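Local coordinates for protein thymidylate synthase (Enterobacteria phage T4, PDB 1TIS) that catalyses the reductive methylation of dUMP to dTMP with methylenetetrahydrofolate as one-carbon donor, working as a homodimer in dTTP biosynthesis, at residues 32-38 against 207-213; 39-43 against 237-241; 69-73 against 85-91; 199-203 against 248-252. All coordinates share one frame. Residues are numbered along the deposited sequence.

Interaction 1 (32-38 against 207-213); sequences SKLRWDL and GDLIFSG
Set strand 33-37 antiparallel to strand 207-213, N-to-C directions 164° apart and axes 4.4 Å at closest approach. Leu209, Trp36 and Phe211 bury the most surface. Trp36 and Leu209 form a hydrogen-bonded pair: Leu209 N to Trp36 O at 2.7 Å, Trp36 N to Leu209 O at 2.6 Å (Leu209 O is less surely placed). The next is Leu34 with Phe211, Phe211 N reaching Leu34 O at 3.3 Å with a weak return bond. Arg35 with Ile210 (CA-CA 4.2 Å) and Lys33 with Ser212 (4.4 Å) are non-hydrogen-bonded pairs. Gly213 N meets Ser32 O at 2.8 Å, and Leu38 N meets Gly207 O at 3.2 Å. Trp36 (chi1 m) brings CE3 to 3.6 Å from Leu209 CG (chi1 t) and CZ3 to 3.8 Å from Phe211 CB. In this ladder of the thymidylate synthase sheet the Leu34, Trp36, Leu209 and Phe211 face packs on helix 184-202 (Trp36 on Ile188, Phe211 on Leu184), with Gln3 of helix 3-12 against Leu34 and Trp36. Phe211 touches Val178, a dUMP-site residue by similarity. On the other face Lys33 NZ bonds Ser32 O of the second subunit. Asp37 OD1 and Asp208 OD1, like charges, lie 3.0 Å apart.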
loop_
_atom_site.group_PDB
_atom_site.type_symbol
_atom_site.label_atom_id
_atom_site.label_comp_id
_atom_site.label_asym_id
_atom_site.label_seq_id
_atom_site.Cartn_x
_atom_site.Cartn_y
_atom_site.Cartn_z
ATOM N N SER A 32 -9.898 1.212 -4.506
ATOM C CA SER A 32 -9.938 1.007 -5.955
ATOM C C SER A 32 -8.615 0.386 -6.421
ATOM O O SER A 32 -7.670 0.319 -5.649
ATOM C CB SER A 32 -10.186 2.362 -6.598
ATOM O OG SER A 32 -11.073 3.068 -5.732
ATOM N N LYS A 33 -8.455 -0.103 -7.640
ATOM C CA LYS A 33 -7.211 -0.620 -8.198
ATOM C C LYS A 33 -7.451 -0.634 -9.712
ATOM O O LYS A 33 -8.591 -0.799 -10.159
ATOM C CB LYS A 33 -6.952 -2.011 -7.648
ATOM C CG LYS A 33 -5.932 -2.852 -8.398
ATOM C CD LYS A 33 -5.371 -3.969 -7.510
ATOM C CE LYS A 33 -4.463 -3.279 -6.495
ATOM N NZ LYS A 33 -3.952 -4.160 -5.470
ATOM N N LEU A 34 -6.484 -0.368 -10.563
ATOM C CA LEU A 34 -6.690 -0.430 -12.008
ATOM C C LEU A 34 -5.417 -1.074 -12.566
ATOM O O LEU A 34 -4.475 -1.178 -11.774
ATOM C CB LEU A 34 -6.829 0.967 -12.584
ATOM C CG LEU A 34 -7.841 1.960 -12.031
ATOM C CD1 LEU A 34 -7.633 3.259 -12.769
ATOM C CD2 LEU A 34 -9.279 1.508 -12.224
ATOM N N ARG A 35 -5.247 -1.531 -13.817
ATOM C CA ARG A 35 -3.950 -2.023 -14.282
ATOM C C ARG A 35 -3.747 -1.518 -15.694
ATOM O O ARG A 35 -4.697 -1.560 -16.474
ATOM C CB ARG A 35 -3.877 -3.564 -14.249
ATOM C CG ARG A 35 -5.097 -4.324 -14.724
ATOM C CD ARG A 35 -6.296 -4.544 -13.762
ATOM N NE ARG A 35 -7.437 -5.016 -14.554
ATOM C CZ ARG A 35 -8.702 -4.595 -14.355
ATOM N NH1 ARG A 35 -9.035 -3.791 -13.331
ATOM N NH2 ARG A 35 -9.677 -5.007 -15.180
ATOM N N TRP A 36 -2.577 -1.021 -16.086
ATOM C CA TRP A 36 -2.322 -0.453 -17.412
ATOM C C TRP A 36 -1.207 -1.187 -18.109
ATOM O O TRP A 36 -0.198 -1.464 -17.467
ATOM C CB TRP A 36 -1.844 1.018 -17.404
ATOM C CG TRP A 36 -2.844 2.034 -16.913
ATOM C CD1 TRP A 36 -3.753 2.597 -17.755
ATOM C CD2 TRP A 36 -2.977 2.409 -15.613
ATOM N NE1 TRP A 36 -4.493 3.331 -16.975
ATOM C CE2 TRP A 36 -4.072 3.252 -15.691
ATOM C CE3 TRP A 36 -2.364 2.161 -14.404
ATOM C CZ2 TRP A 36 -4.561 3.853 -14.536
ATOM C CZ3 TRP A 36 -2.859 2.759 -13.265
ATOM C CH2 TRP A 36 -3.950 3.599 -13.326
ATOM N N ASP A 37 -1.322 -1.480 -19.398
ATOM C CA ASP A 37 -0.224 -2.112 -20.117
ATOM C C ASP A 37 0.468 -0.988 -20.842
ATOM O O ASP A 37 -0.096 -0.466 -21.802
ATOM C CB ASP A 37 -0.690 -3.126 -21.170
ATOM C CG ASP A 37 -0.784 -4.545 -20.642
ATOM O OD1 ASP A 37 0.280 -5.169 -20.490
ATOM O OD2 ASP A 37 -1.908 -5.007 -20.402
ATOM N N LEU A 38 1.670 -0.595 -20.453
ATOM C CA LEU A 38 2.332 0.471 -21.184
ATOM C C LEU A 38 2.795 0.018 -22.568
ATOM O O LEU A 38 3.126 0.849 -23.431
ATOM C CB LEU A 38 3.515 0.983 -20.389
ATOM C CG LEU A 38 3.168 1.813 -19.162
ATOM C CD1 LEU A 38 2.704 0.969 -17.995
ATOM C CD2 LEU A 38 4.415 2.512 -18.730
ATOM N N GLY A 207 6.568 -2.582 -18.268
ATOM C CA GLY A 207 5.487 -3.535 -18.271
ATOM C C GLY A 207 4.189 -2.960 -17.842
ATOM O O GLY A 207 3.669 -2.094 -18.520
ATOM N N ASP A 208 3.634 -3.387 -16.743
ATOM C CA ASP A 208 2.291 -2.960 -16.420
ATOM C C ASP A 208 2.329 -1.947 -15.310
ATOM O O ASP A 208 3.289 -1.971 -14.519
ATOM C CB ASP A 208 1.454 -4.129 -15.959
ATOM C CG ASP A 208 1.184 -5.235 -16.976
ATOM O OD1 ASP A 208 1.868 -5.349 -18.005
ATOM O OD2 ASP A 208 0.265 -6.004 -16.708
ATOM N N LEU A 209 1.284 -1.112 -15.200
ATOM C CA LEU A 209 1.200 -0.076 -14.183
ATOM C C LEU A 209 -0.044 -0.351 -13.380
ATOM O O LEU A 209 -1.092 -0.347 -14.006
ATOM C CB LEU A 209 1.119 1.288 -14.844
ATOM C CG LEU A 209 1.211 2.509 -13.975
ATOM C CD1 LEU A 209 2.581 2.646 -13.327
ATOM C CD2 LEU A 209 0.910 3.712 -14.858
ATOM N N ILE A 210 -0.018 -0.580 -12.060
ATOM C CA ILE A 210 -1.192 -0.913 -11.248
ATOM C C ILE A 210 -1.344 0.138 -10.193
ATOM O O ILE A 210 -0.345 0.615 -9.687
ATOM C CB ILE A 210 -1.012 -2.248 -10.554
ATOM C CG1 ILE A 210 -0.470 -3.305 -11.477
ATOM C CG2 ILE A 210 -2.358 -2.731 -10.103
ATOM C CD1 ILE A 210 -0.068 -4.506 -10.605
ATOM N N PHE A 211 -2.524 0.499 -9.749
ATOM C CA PHE A 211 -2.697 1.597 -8.801
ATOM C C PHE A 211 -3.647 1.149 -7.716
ATOM O O PHE A 211 -4.756 0.738 -8.099
ATOM C CB PHE A 211 -3.280 2.839 -9.519
ATOM C CG PHE A 211 -4.185 3.753 -8.698
ATOM C CD1 PHE A 211 -3.671 4.596 -7.739
ATOM C CD2 PHE A 211 -5.543 3.725 -8.915
ATOM C CE1 PHE A 211 -4.512 5.404 -6.997
ATOM C CE2 PHE A 211 -6.383 4.530 -8.175
ATOM C CZ PHE A 211 -5.869 5.376 -7.212
ATOM N N SER A 212 -3.266 1.298 -6.436
ATOM C CA SER A 212 -4.163 0.896 -5.377
ATOM C C SER A 212 -4.718 2.150 -4.741
ATOM O O SER A 212 -3.987 3.108 -4.451
ATOM C CB SER A 212 -3.397 0.065 -4.399
ATOM O OG SER A 212 -2.770 -1.047 -5.032
ATOM N N GLY A 213 -6.011 2.190 -4.492
ATOM C CA GLY A 213 -6.612 3.405 -3.995
ATOM C C GLY A 213 -7.174 3.243 -2.602
ATOM O O GLY A 213 -7.615 2.165 -2.172
#

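Interaction 2 (39-43 against 237-241); sequences TKGFP and LCELV
Two loops meet here without regular secondary structure: the connection leaving strand 33-37 of the thymidylate synthase sheet, and the run leading into the short strand 241-242. Their touching parts lie 64° apart, with CA atoms closest at Phe42 and Cys238 (5.3 Å) and at Gly41 and Leu237 (5.7 Å). Leu237 (chi1 32°, chi2 p) comes first and lies over the backbone: its CD2 is 3.2 Å from Lys40 O and its CD1 3.6 Å from Gly41 CA. Gly41 has phi/psi 109/167, and a CB there would run into Leu237 CD1 as well as into the carbonyl of Lys40. Cys238 (phi/psi -55/136) turns its carbonyl inward, so Phe42 N donates to Cys238 O at 3.0 Å, N-H...O angle 153°; on the side-chain level Cys238 CB is 4.1 Å from Phe42 CD2. Glu239 carries the extended backbone past, its CB directed away. Leu240 then turns toward the first loop. Phe42, with chi1 t, runs on to Ala192 of helix 184-202 and to Leu271, and Leu240 also rests on His196 of that helix. With chi1 p and chi2 t, Leu240 places its CD1 3.5 Å from Phe42 CB.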
loop_
_atom_site.group_PDB
_atom_site.type_symbol
_atom_site.label_atom_id
_atom_site.label_comp_id
_atom_site.label_asym_id
_atom_site.label_seq_id
_atom_site.Cartn_x
_atom_site.Cartn_y
_atom_site.Cartn_z
ATOM N N THR A 39 2.798 -1.326 -22.748
ATOM C CA THR A 39 3.126 -2.016 -23.996
ATOM C C THR A 39 2.111 -1.626 -25.059
ATOM O O THR A 39 2.449 -1.439 -26.232
ATOM C CB THR A 39 3.101 -3.590 -23.857
ATOM O OG1 THR A 39 2.545 -3.973 -22.587
ATOM C CG2 THR A 39 4.502 -4.134 -24.082
ATOM N N LYS A 40 0.856 -1.486 -24.639
ATOM C CA LYS A 40 -0.166 -1.073 -25.558
ATOM C C LYS A 40 -0.369 0.448 -25.501
ATOM O O LYS A 40 -1.491 0.968 -25.608
ATOM C CB LYS A 40 -1.427 -1.871 -25.218
ATOM C CG LYS A 40 -1.785 -2.682 -26.452
ATOM C CD LYS A 40 -2.189 -1.721 -27.591
ATOM C CE LYS A 40 -1.983 -2.290 -28.991
ATOM N NZ LYS A 40 -0.575 -2.394 -29.334
ATOM N N GLY A 41 0.736 1.183 -25.334
ATOM C CA GLY A 41 0.687 2.625 -25.381
ATOM C C GLY A 41 0.901 3.291 -24.037
ATOM O O GLY A 41 0.858 2.683 -22.960
ATOM N N PHE A 42 1.133 4.598 -24.118
ATOM C CA PHE A 42 1.412 5.379 -22.930
ATOM C C PHE A 42 0.130 5.809 -22.249
ATOM O O PHE A 42 -0.480 6.749 -22.752
ATOM C CB PHE A 42 2.249 6.568 -23.383
ATOM C CG PHE A 42 2.626 7.572 -22.327
ATOM C CD1 PHE A 42 3.635 7.281 -21.435
ATOM C CD2 PHE A 42 1.955 8.765 -22.297
ATOM C CE1 PHE A 42 3.981 8.211 -20.484
ATOM C CE2 PHE A 42 2.300 9.688 -21.353
ATOM C CZ PHE A 42 3.307 9.416 -20.450
ATOM N N PRO A 43 -0.328 5.301 -21.111
ATOM C CA PRO A 43 -1.671 5.535 -20.636
ATOM C C PRO A 43 -2.047 6.983 -20.326
ATOM O O PRO A 43 -3.245 7.188 -20.124
ATOM C CB PRO A 43 -1.757 4.638 -19.440
ATOM C CG PRO A 43 -0.402 4.808 -18.799
ATOM C CD PRO A 43 0.482 4.713 -20.042
ATOM N N LEU A 237 -3.069 6.233 -29.340
ATOM C CA LEU A 237 -2.322 6.642 -28.158
ATOM C C LEU A 237 -0.830 6.781 -28.283
ATOM O O LEU A 237 -0.110 6.072 -28.984
ATOM C CB LEU A 237 -2.528 5.733 -26.917
ATOM C CG LEU A 237 -2.793 4.238 -26.869
ATOM C CD1 LEU A 237 -1.853 3.434 -27.746
ATOM C CD2 LEU A 237 -2.709 3.872 -25.393
ATOM N N CYS A 238 -0.506 7.704 -27.398
ATOM C CA CYS A 238 0.772 8.336 -27.279
ATOM C C CYS A 238 1.940 7.398 -27.105
ATOM O O CYS A 238 1.871 6.361 -26.428
ATOM C CB CYS A 238 0.635 9.323 -26.120
ATOM S SG CYS A 238 -0.910 10.306 -26.134
ATOM N N GLU A 239 2.944 7.795 -27.894
ATOM C CA GLU A 239 4.269 7.196 -27.917
ATOM C C GLU A 239 4.954 7.927 -26.791
ATOM O O GLU A 239 4.642 9.078 -26.489
ATOM C CB GLU A 239 4.977 7.485 -29.218
ATOM C CG GLU A 239 6.296 6.741 -29.428
ATOM C CD GLU A 239 6.838 6.861 -30.853
ATOM O OE1 GLU A 239 6.034 6.804 -31.788
ATOM O OE2 GLU A 239 8.053 6.999 -31.035
ATOM N N LEU A 240 5.993 7.314 -26.285
ATOM C CA LEU A 240 6.482 7.694 -24.988
ATOM C C LEU A 240 7.979 7.988 -24.872
ATOM O O LEU A 240 8.637 7.393 -24.018
ATOM C CB LEU A 240 5.916 6.515 -24.083
ATOM C CG LEU A 240 5.842 4.932 -24.342
ATOM C CD1 LEU A 240 4.909 4.276 -23.315
ATOM C CD2 LEU A 240 5.145 4.548 -25.637
ATOM N N VAL A 241 8.545 8.954 -25.610
ATOM C CA VAL A 241 10.012 9.093 -25.730
ATOM C C VAL A 241 10.861 10.119 -24.967
ATOM O O VAL A 241 10.610 11.328 -25.040
ATOM C CB VAL A 241 10.364 9.245 -27.233
ATOM C CG1 VAL A 241 10.050 7.912 -27.920
ATOM C CG2 VAL A 241 9.602 10.404 -27.873
#

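Interaction 3 (69-73 against 85-91); sequences VNDLR and TVWDENY
An arginine and an aspartate pair here by charge alone: Arg73 NH2 is 3.3 Å from Asp88 OD1, yet the oxygen lies well out of the guanidinium plane and no N-H points at it. Arg73 reaches across with chi1 m and chi2 and chi3 both t, while Asp88 keeps chi1 m. The other carboxylate oxygen, Asp88 OD2, takes a weak hydrogen bond of 2.6 Å from Thr85 N, across the type I turn Thr85 to Asp88 that leads into helix 88-95; Asp88 N to Thr85 O, 2.9 Å, closes that turn. What faces it is the opening of helix 69-77, so the contact folds a short helix-loop-helix connection back on itself. Val69 and Leu72, a turn apart and both with chi1 t, present the apolar surface. Val69 CG1 lies 3.9 Å from Thr85 CG2, and Val69 CG2 is 4.1 Å from Tyr91 CB. Leu72 CD2 approaches Trp87 CD1 at 3.8 Å. Trp87 (chi1 m) stacks edge-to-face with Trp61 and hydrogen-bonds Glu58 through NE1. Its side chain stands about 8 Å from that of Cys156, the nucleophile by similarity, which places the contact near the active site.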
loop_
_atom_site.group_PDB
_atom_site.type_symbol
_atom_site.label_atom_id
_atom_site.label_comp_id
_atom_site.label_asym_id
_atom_site.label_seq_id
_atom_site.Cartn_x
_atom_site.Cartn_y
_atom_site.Cartn_z
ATOM N N VAL A 69 11.533 24.464 -3.036
ATOM C CA VAL A 69 10.658 24.835 -4.142
ATOM C C VAL A 69 11.424 25.502 -5.261
ATOM O O VAL A 69 11.168 25.127 -6.415
ATOM C CB VAL A 69 9.561 25.836 -3.756
ATOM C CG1 VAL A 69 8.569 25.927 -4.911
ATOM C CG2 VAL A 69 8.821 25.415 -2.530
ATOM N N ASN A 70 12.329 26.464 -4.997
ATOM C CA ASN A 70 13.079 27.122 -6.068
ATOM C C ASN A 70 13.841 26.121 -6.934
ATOM O O ASN A 70 14.025 26.317 -8.136
ATOM C CB ASN A 70 14.141 28.084 -5.589
ATOM C CG ASN A 70 13.713 29.183 -4.633
ATOM O OD1 ASN A 70 13.488 28.920 -3.443
ATOM N ND2 ASN A 70 13.614 30.430 -5.104
ATOM N N ASP A 71 14.268 24.988 -6.384
ATOM C CA ASP A 71 14.961 24.004 -7.180
ATOM C C ASP A 71 14.059 23.470 -8.268
ATOM O O ASP A 71 14.496 23.292 -9.408
ATOM C CB ASP A 71 15.418 22.840 -6.333
ATOM C CG ASP A 71 16.524 23.189 -5.363
ATOM O OD1 ASP A 71 17.585 23.638 -5.801
ATOM O OD2 ASP A 71 16.309 22.989 -4.174
ATOM N N LEU A 72 12.793 23.261 -7.905
ATOM C CA LEU A 72 11.793 22.758 -8.824
ATOM C C LEU A 72 11.668 23.860 -9.881
ATOM O O LEU A 72 11.763 23.545 -11.082
ATOM C CB LEU A 72 10.517 22.483 -7.991
ATOM C CG LEU A 72 9.111 22.353 -8.578
ATOM C CD1 LEU A 72 9.040 21.322 -9.692
ATOM C CD2 LEU A 72 8.182 21.893 -7.483
ATOM N N ARG A 73 11.596 25.149 -9.493
ATOM C CA ARG A 73 11.543 26.245 -10.459
ATOM C C ARG A 73 12.681 26.144 -11.465
ATOM O O ARG A 73 12.453 26.263 -12.679
ATOM C CB ARG A 73 11.694 27.612 -9.840
ATOM C CG ARG A 73 10.484 28.134 -9.139
ATOM C CD ARG A 73 10.693 29.609 -8.862
ATOM N NE ARG A 73 9.554 30.075 -8.106
ATOM C CZ ARG A 73 9.589 30.230 -6.778
ATOM N NH1 ARG A 73 10.701 30.037 -6.054
ATOM N NH2 ARG A 73 8.472 30.627 -6.171
ATOM N N THR A 85 4.579 27.269 -10.115
ATOM C CA THR A 85 4.798 25.855 -10.000
ATOM C C THR A 85 3.824 25.299 -8.961
ATOM O O THR A 85 3.392 25.956 -8.012
ATOM C CB THR A 85 6.285 25.600 -9.622
ATOM O OG1 THR A 85 6.612 24.441 -10.375
ATOM C CG2 THR A 85 6.580 25.339 -8.155
ATOM N N VAL A 86 3.515 24.037 -9.245
ATOM C CA VAL A 86 2.615 23.147 -8.529
ATOM C C VAL A 86 2.656 23.143 -6.998
ATOM O O VAL A 86 1.650 22.801 -6.374
ATOM C CB VAL A 86 2.851 21.699 -9.065
ATOM C CG1 VAL A 86 1.969 21.494 -10.279
ATOM C CG2 VAL A 86 4.334 21.452 -9.441
ATOM N N TRP A 87 3.785 23.467 -6.345
ATOM C CA TRP A 87 3.796 23.490 -4.899
ATOM C C TRP A 87 3.769 24.910 -4.357
ATOM O O TRP A 87 3.662 25.101 -3.149
ATOM C CB TRP A 87 5.037 22.749 -4.350
ATOM C CG TRP A 87 4.936 21.212 -4.342
ATOM C CD1 TRP A 87 5.243 20.550 -5.482
ATOM C CD2 TRP A 87 4.604 20.352 -3.297
ATOM N NE1 TRP A 87 5.125 19.294 -5.170
ATOM C CE2 TRP A 87 4.755 19.128 -3.905
ATOM C CE3 TRP A 87 4.217 20.349 -1.964
ATOM C CZ2 TRP A 87 4.549 17.927 -3.265
ATOM C CZ3 TRP A 87 4.004 19.146 -1.295
ATOM C CH2 TRP A 87 4.168 17.951 -1.944
ATOM N N ASP A 88 3.768 25.953 -5.185
ATOM C CA ASP A 88 3.776 27.331 -4.713
ATOM C C ASP A 88 2.683 27.736 -3.746
ATOM O O ASP A 88 2.953 28.124 -2.601
ATOM C CB ASP A 88 3.719 28.270 -5.888
ATOM C CG ASP A 88 5.030 28.378 -6.629
ATOM O OD1 ASP A 88 6.108 28.349 -6.034
ATOM O OD2 ASP A 88 4.952 28.521 -7.830
ATOM N N GLU A 89 1.430 27.648 -4.162
ATOM C CA GLU A 89 0.348 27.976 -3.264
ATOM C C GLU A 89 0.112 26.635 -2.621
ATOM O O GLU A 89 -0.739 25.881 -3.089
ATOM C CB GLU A 89 -0.904 28.430 -4.018
ATOM C CG GLU A 89 -1.130 29.953 -4.071
ATOM C CD GLU A 89 -0.432 30.723 -5.195
ATOM O OE1 GLU A 89 -0.555 30.330 -6.362
ATOM O OE2 GLU A 89 0.221 31.727 -4.909
ATOM N N ASN A 90 0.994 26.317 -1.660
ATOM C CA ASN A 90 1.006 25.065 -0.856
ATOM C C ASN A 90 2.136 25.285 0.160
ATOM O O ASN A 90 2.043 25.056 1.376
ATOM C CB ASN A 90 1.306 23.797 -1.722
ATOM C CG ASN A 90 0.759 22.491 -1.159
ATOM O OD1 ASN A 90 1.478 21.730 -0.532
ATOM N ND2 ASN A 90 -0.493 22.127 -1.328
ATOM N N TYR A 91 3.220 25.856 -0.368
ATOM C CA TYR A 91 4.296 26.385 0.435
ATOM C C TYR A 91 3.729 27.682 0.983
ATOM O O TYR A 91 3.551 27.742 2.198
ATOM C CB TYR A 91 5.499 26.610 -0.447
ATOM C CG TYR A 91 6.400 27.750 -0.068
ATOM C CD1 TYR A 91 7.065 27.808 1.152
ATOM C CD2 TYR A 91 6.536 28.750 -1.005
ATOM C CE1 TYR A 91 7.879 28.887 1.428
ATOM C CE2 TYR A 91 7.348 29.828 -0.731
ATOM C CZ TYR A 91 8.003 29.878 0.475
ATOM O OH TYR A 91 8.804 30.965 0.708
#

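Interaction 4 (199-203 against 248-252); sequences AKMCN and KFRYL
Van der Waals packing comes first. Phe249 (chi1 t) offers its ring edge to Lys200, with CE2 3.7 Å from Lys200 CG, and the same CE2 is 4.5 Å from Met201 CG. Arg250 loses the most surface to the contact: it has chi1 p and chi2 t, its CB points toward the helix, and that CB lies 4.0 Å from Lys200 O. The backbones are closest at Met201 and Arg250, CA to CA 5.3 Å. These are the C-terminal end of helix 184-202, the long helix that covers the central sheet, and the 3-10 turn just ahead of helix 254-262. Asn203 ends the first helix in a left-handed conformation (phi/psi 51/59), while the turn is held by Tyr251 N to Lys248 O at 3.1 Å and Leu252 N to Phe249 O at 2.9 Å. Among polar approaches, Asn203 OD1 sits over one face of the Arg250 guanidinium, 3.5 Å from Arg250 NE, at an angle too poor for a hydrogen bond. The real polar tie is made from helix 254-262, where Gln257 NE2 hydrogen-bonds both Met201 O and Phe249 O. Met201, its CB directed away from the turn, also packs on Thr254 and on Ile126 of helix 121-131.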
loop_
_atom_site.group_PDB
_atom_site.type_symbol
_atom_site.label_atom_id
_atom_site.label_comp_id
_atom_site.label_asym_id
_atom_site.label_seq_id
_atom_site.Cartn_x
_atom_site.Cartn_y
_atom_site.Cartn_z
ATOM N N ALA A 199 13.010 1.271 -16.128
ATOM C CA ALA A 199 13.188 0.241 -17.121
ATOM C C ALA A 199 14.323 0.673 -17.997
ATOM O O ALA A 199 15.031 -0.245 -18.384
ATOM C CB ALA A 199 12.075 0.101 -18.032
ATOM N N LYS A 200 14.636 1.956 -18.294
ATOM C CA LYS A 200 15.801 2.247 -19.130
ATOM C C LYS A 200 17.146 2.053 -18.395
ATOM O O LYS A 200 18.196 1.757 -18.990
ATOM C CB LYS A 200 15.676 3.670 -19.691
ATOM C CG LYS A 200 16.798 4.021 -20.674
ATOM C CD LYS A 200 16.545 3.223 -21.955
ATOM C CE LYS A 200 17.764 2.677 -22.734
ATOM N NZ LYS A 200 17.285 1.890 -23.874
ATOM N N MET A 201 17.160 2.159 -17.071
ATOM C CA MET A 201 18.384 1.942 -16.289
ATOM C C MET A 201 18.578 0.461 -16.192
ATOM O O MET A 201 19.644 -0.027 -16.537
ATOM C CB MET A 201 18.292 2.467 -14.855
ATOM C CG MET A 201 18.327 3.976 -14.709
ATOM S SD MET A 201 17.738 4.433 -13.076
ATOM C CE MET A 201 19.193 4.386 -12.080
ATOM N N CYS A 202 17.521 -0.267 -15.807
ATOM C CA CYS A 202 17.603 -1.712 -15.656
ATOM C C CYS A 202 17.591 -2.489 -16.990
ATOM O O CYS A 202 17.836 -3.698 -17.044
ATOM C CB CYS A 202 16.441 -2.113 -14.708
ATOM S SG CYS A 202 16.529 -1.313 -13.092
ATOM N N ASN A 203 17.335 -1.750 -18.074
ATOM C CA ASN A 203 17.180 -2.253 -19.418
ATOM C C ASN A 203 16.171 -3.415 -19.465
ATOM O O ASN A 203 16.333 -4.583 -19.864
ATOM C CB ASN A 203 18.558 -2.655 -19.966
ATOM C CG ASN A 203 18.569 -2.836 -21.493
ATOM O OD1 ASN A 203 19.172 -3.790 -21.986
ATOM N ND2 ASN A 203 17.970 -1.986 -22.342
ATOM N N LYS A 248 26.087 5.398 -23.791
ATOM C CA LYS A 248 26.639 4.482 -22.781
ATOM C C LYS A 248 25.650 4.054 -21.688
ATOM O O LYS A 248 25.685 2.919 -21.199
ATOM C CB LYS A 248 27.866 5.105 -22.080
ATOM C CG LYS A 248 27.750 6.584 -21.670
ATOM C CD LYS A 248 28.893 7.115 -20.776
ATOM C CE LYS A 248 29.572 8.450 -21.220
ATOM N NZ LYS A 248 28.748 9.661 -21.301
ATOM N N PHE A 249 24.728 4.970 -21.350
ATOM C CA PHE A 249 23.718 4.902 -20.299
ATOM C C PHE A 249 23.384 3.578 -19.621
ATOM O O PHE A 249 23.617 3.429 -18.419
ATOM C CB PHE A 249 22.416 5.498 -20.843
ATOM C CG PHE A 249 21.441 5.994 -19.778
ATOM C CD1 PHE A 249 21.756 7.089 -18.999
ATOM C CD2 PHE A 249 20.240 5.350 -19.594
ATOM C CE1 PHE A 249 20.878 7.533 -18.051
ATOM C CE2 PHE A 249 19.361 5.795 -18.646
ATOM C CZ PHE A 249 19.682 6.882 -17.878
ATOM N N ARG A 250 22.922 2.560 -20.357
ATOM C CA ARG A 250 22.410 1.343 -19.740
ATOM C C ARG A 250 23.451 0.421 -19.105
ATOM O O ARG A 250 23.165 -0.647 -18.551
ATOM C CB ARG A 250 21.582 0.606 -20.797
ATOM C CG ARG A 250 22.361 0.044 -21.949
ATOM C CD ARG A 250 21.368 -0.791 -22.711
ATOM N NE ARG A 250 21.892 -2.030 -23.277
ATOM C CZ ARG A 250 21.518 -2.440 -24.503
ATOM N NH1 ARG A 250 20.751 -1.693 -25.335
ATOM N NH2 ARG A 250 21.942 -3.629 -24.935
ATOM N N TYR A 251 24.708 0.823 -19.207
ATOM C CA TYR A 251 25.772 0.047 -18.600
ATOM C C TYR A 251 26.326 0.831 -17.393
ATOM O O TYR A 251 27.097 0.303 -16.556
ATOM C CB TYR A 251 26.888 -0.221 -19.673
ATOM C CG TYR A 251 26.420 -0.694 -21.068
ATOM C CD1 TYR A 251 25.970 -1.994 -21.317
ATOM C CD2 TYR A 251 26.423 0.232 -22.102
ATOM C CE1 TYR A 251 25.511 -2.363 -22.583
ATOM C CE2 TYR A 251 25.969 -0.134 -23.365
ATOM C CZ TYR A 251 25.517 -1.422 -23.613
ATOM O OH TYR A 251 25.115 -1.739 -24.903
ATOM N N LEU A 252 25.887 2.102 -17.255
ATOM C CA LEU A 252 26.504 2.968 -16.271
ATOM C C LEU A 252 26.083 2.513 -14.900
ATOM O O LEU A 252 25.009 1.921 -14.796
ATOM C CB LEU A 252 26.101 4.434 -16.490
ATOM C CG LEU A 252 26.596 5.162 -17.759
ATOM C CD1 LEU A 252 26.445 6.683 -17.683
ATOM C CD2 LEU A 252 28.067 4.889 -17.894
#

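How the interactions relate
Interactions 1 and 3 are buried, whereas interactions 2 and 4 are only partly so, but the chemistry follows the secondary structure: paired strands in 1, loops in 2, helix ends and turns in 3 and 4. The sheet ladder of interaction 1 depends on repeated backbone bonds, interaction 2 has a single one, interaction 3 meets through side chains with a charge pair, and interaction 4 by packing in which backbone carbonyls share. Interactions 1 and 2 adjoin: Trp36 CD1 lies 3.3 Å from Pro43 CB, and both rest on helix 184-202, whose C-terminal end supplies interaction 4. That helix runs on into the strand of interaction 1. Interaction 3 stands across the chain's centre from 1 and 2.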